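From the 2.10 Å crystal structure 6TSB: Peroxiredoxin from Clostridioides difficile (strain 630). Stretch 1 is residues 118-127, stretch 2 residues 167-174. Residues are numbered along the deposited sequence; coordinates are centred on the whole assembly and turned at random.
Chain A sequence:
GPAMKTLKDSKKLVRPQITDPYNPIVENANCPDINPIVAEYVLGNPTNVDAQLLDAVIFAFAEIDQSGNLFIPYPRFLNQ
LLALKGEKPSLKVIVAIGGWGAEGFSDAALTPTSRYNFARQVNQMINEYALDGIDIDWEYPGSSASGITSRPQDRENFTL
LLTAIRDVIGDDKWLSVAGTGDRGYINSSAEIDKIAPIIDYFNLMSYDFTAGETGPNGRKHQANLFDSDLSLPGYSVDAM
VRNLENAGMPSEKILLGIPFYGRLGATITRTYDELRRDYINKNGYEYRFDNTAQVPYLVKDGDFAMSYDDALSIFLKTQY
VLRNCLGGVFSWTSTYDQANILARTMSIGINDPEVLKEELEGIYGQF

Stretch 1, residues 118-127: FARQVNQMIN
Stretch 2 167-174: DVIGDDKW

At the apolar centre, I169 packs against the helix 118-127. Its CA-to-CB bond points sideways, but chi1 p brings CG2 3.7 Å from I126 CD1 and 4.1 Å from V122 CG1; chi2 is t. The CA-to-CB bonds of I126 (chi1 m, chi2 t) and V122 (chi1 t) point toward stretch 2; spaced four residues apart, they share one side of the helix, and their branched, buried side chains suit the apolar part of the contact. One turn before N123, A119 presents its CB 4.1 Å from V168 CG2. V168, chi1 t, also brings CG1 to 3.2 Å from N123 CB, a tight approach.

Stretch 1 is regular helix, with i to i+4 bonds such as N127 N to N123 O at 3.0 Å. The helix of stretch 2 ends after I169, and G170 leaves it at phi 91°, psi -180°, a positive phi that favours glycine. The register is N123 opposite I169, CA to CA 5.4 Å.

No direct hydrogen bond crosses. Asparagine suits this partly exposed edge: N123 (chi1 t, chi2 -120°) packs CB on V168, while ND2, 3.5 Å from I169 CA, donates weakly to a water 2.7 Å from ND2; that water donates to I169 O at 3.2 Å. K173 (m, m, t, t) lays its aliphatic CD 4.0 Å from I126 CG2, while NZ is hydrogen-bonded elsewhere in the structure.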

# COMPACT_ATOMS: atom_id res chain seq x y z
N PHE A 118 18.32 -10.68 46.36
CA PHE A 118 17.54 -10.25 45.18
C PHE A 118 16.18 -10.94 45.18
O PHE A 118 15.19 -10.26 45.08
CB PHE A 118 18.28 -10.54 43.87
CG PHE A 118 17.69 -9.83 42.69
CD1 PHE A 118 18.11 -8.56 42.34
CD2 PHE A 118 16.71 -10.43 41.92
CE1 PHE A 118 17.56 -7.90 41.26
CE2 PHE A 118 16.16 -9.76 40.83
CZ PHE A 118 16.59 -8.51 40.51
N ALA A 119 16.16 -12.27 45.29
CA ALA A 119 14.90 -13.01 45.25
C ALA A 119 13.98 -12.45 46.34
O ALA A 119 12.87 -12.13 45.99
CB ALA A 119 15.12 -14.49 45.40
N ARG A 120 14.44 -12.36 47.59
CA ARG A 120 13.64 -11.89 48.76
C ARG A 120 12.97 -10.55 48.40
O ARG A 120 11.81 -10.37 48.74
CB ARG A 120 14.50 -11.75 50.03
CG ARG A 120 13.72 -11.62 51.34
CD ARG A 120 14.52 -11.26 52.61
NE ARG A 120 15.62 -10.31 52.33
CZ ARG A 120 15.51 -8.99 52.16
NH1 ARG A 120 14.34 -8.38 52.28
NH2 ARG A 120 16.57 -8.26 51.86
N GLN A 121 13.69 -9.65 47.74
CA GLN A 121 13.18 -8.30 47.43
C GLN A 121 12.15 -8.39 46.30
O GLN A 121 11.22 -7.57 46.27
CB GLN A 121 14.34 -7.41 47.02
CG GLN A 121 15.33 -7.21 48.14
CD GLN A 121 16.02 -5.88 48.02
OE1 GLN A 121 15.40 -4.85 47.78
NE2 GLN A 121 17.32 -5.90 48.20
N VAL A 122 12.33 -9.32 45.37
CA VAL A 122 11.34 -9.56 44.28
C VAL A 122 10.03 -9.98 44.94
O VAL A 122 8.98 -9.42 44.60
CB VAL A 122 11.86 -10.60 43.26
CG1 VAL A 122 10.76 -11.08 42.33
CG2 VAL A 122 13.03 -10.02 42.47
N ASN A 123 10.10 -10.92 45.88
CA ASN A 123 8.88 -11.49 46.50
C ASN A 123 8.23 -10.40 47.34
O ASN A 123 7.00 -10.38 47.45
CB ASN A 123 9.22 -12.73 47.31
CG ASN A 123 7.98 -13.41 47.85
OD1 ASN A 123 7.82 -13.54 49.06
ND2 ASN A 123 7.09 -13.80 46.96
N GLN A 124 9.05 -9.51 47.91
CA GLN A 124 8.56 -8.39 48.73
C GLN A 124 7.80 -7.42 47.83
O GLN A 124 6.71 -7.02 48.19
CB GLN A 124 9.69 -7.68 49.44
CG GLN A 124 9.18 -6.90 50.64
CD GLN A 124 9.95 -5.61 50.83
OE1 GLN A 124 11.04 -5.61 51.41
NE2 GLN A 124 9.37 -4.52 50.35
N MET A 125 8.36 -7.04 46.69
CA MET A 125 7.68 -6.12 45.76
C MET A 125 6.40 -6.76 45.22
O MET A 125 5.40 -6.04 45.05
CB MET A 125 8.62 -5.74 44.62
CG MET A 125 7.98 -4.90 43.57
SD MET A 125 9.16 -4.58 42.28
CE MET A 125 10.27 -3.50 43.18
N ILE A 126 6.38 -8.08 44.99
CA ILE A 126 5.17 -8.81 44.50
C ILE A 126 4.09 -8.75 45.58
O ILE A 126 2.94 -8.48 45.22
CB ILE A 126 5.47 -10.25 44.06
CG1 ILE A 126 6.27 -10.29 42.75
CG2 ILE A 126 4.19 -11.07 43.95
CD1 ILE A 126 6.85 -11.65 42.41
N ASN A 127 4.42 -9.02 46.84
CA ASN A 127 3.41 -9.02 47.94
C ASN A 127 2.92 -7.58 48.19
O ASN A 127 1.70 -7.39 48.36
CB ASN A 127 3.95 -9.70 49.20
CG ASN A 127 4.09 -11.19 49.00
OD1 ASN A 127 3.40 -11.79 48.18
ND2 ASN A 127 4.99 -11.82 49.74
N ASP A 167 12.06 -20.11 43.57
CA ASP A 167 12.00 -20.82 44.89
C ASP A 167 11.16 -19.97 45.86
O ASP A 167 10.32 -20.54 46.57
CB ASP A 167 13.40 -21.17 45.43
CG ASP A 167 14.13 -22.34 44.73
OD1 ASP A 167 13.52 -22.99 43.83
OD2 ASP A 167 15.33 -22.59 45.09
N VAL A 168 11.32 -18.64 45.86
CA VAL A 168 10.63 -17.72 46.82
C VAL A 168 9.21 -17.38 46.32
O VAL A 168 8.30 -17.53 47.12
CB VAL A 168 11.50 -16.47 47.09
CG1 VAL A 168 10.80 -15.41 47.91
CG2 VAL A 168 12.78 -16.87 47.81
N ILE A 169 9.00 -16.97 45.07
CA ILE A 169 7.69 -16.40 44.62
C ILE A 169 6.67 -17.51 44.42
O ILE A 169 5.48 -17.20 44.51
CB ILE A 169 7.81 -15.52 43.37
CG1 ILE A 169 8.04 -16.35 42.10
CG2 ILE A 169 8.87 -14.45 43.60
CD1 ILE A 169 8.02 -15.56 40.82
N GLY A 170 7.13 -18.75 44.18
CA GLY A 170 6.28 -19.94 43.96
C GLY A 170 5.94 -20.18 42.49
O GLY A 170 6.38 -19.39 41.61
N ASP A 171 5.17 -21.23 42.20
CA ASP A 171 4.80 -21.63 40.81
C ASP A 171 3.62 -20.77 40.32
O ASP A 171 3.54 -20.56 39.09
CB ASP A 171 4.49 -23.13 40.72
CG ASP A 171 5.64 -24.03 41.13
OD1 ASP A 171 6.82 -23.64 40.95
OD2 ASP A 171 5.33 -25.12 41.63
N ASP A 172 2.78 -20.27 41.24
CA ASP A 172 1.53 -19.53 40.91
C ASP A 172 1.79 -18.08 40.52
O ASP A 172 0.81 -17.34 40.39
CB ASP A 172 0.54 -19.54 42.08
CG ASP A 172 -0.08 -20.90 42.29
OD1 ASP A 172 -0.39 -21.57 41.28
OD2 ASP A 172 -0.24 -21.29 43.46
N LYS A 173 3.04 -17.64 40.36
CA LYS A 173 3.35 -16.26 39.91
C LYS A 173 4.11 -16.32 38.59
O LYS A 173 4.90 -17.27 38.33
CB LYS A 173 4.19 -15.49 40.93
CG LYS A 173 3.58 -15.26 42.30
CD LYS A 173 2.47 -14.23 42.27
CE LYS A 173 1.70 -14.14 43.57
NZ LYS A 173 0.52 -13.28 43.39
N TRP A 174 3.88 -15.32 37.77
CA TRP A 174 4.52 -15.18 36.46
C TRP A 174 5.98 -14.81 36.69
O TRP A 174 6.28 -13.89 37.46
CB TRP A 174 3.76 -14.13 35.66
CG TRP A 174 4.44 -13.52 34.49
CD1 TRP A 174 5.68 -12.94 34.41
CD2 TRP A 174 3.80 -13.28 33.24
NE1 TRP A 174 5.87 -12.40 33.17
CE2 TRP A 174 4.72 -12.58 32.44
CE3 TRP A 174 2.54 -13.60 32.73
CZ2 TRP A 174 4.41 -12.20 31.13
CZ3 TRP A 174 2.23 -13.21 31.45
CH2 TRP A 174 3.16 -12.51 30.66
O HOH W 1 4.70 -14.49 45.99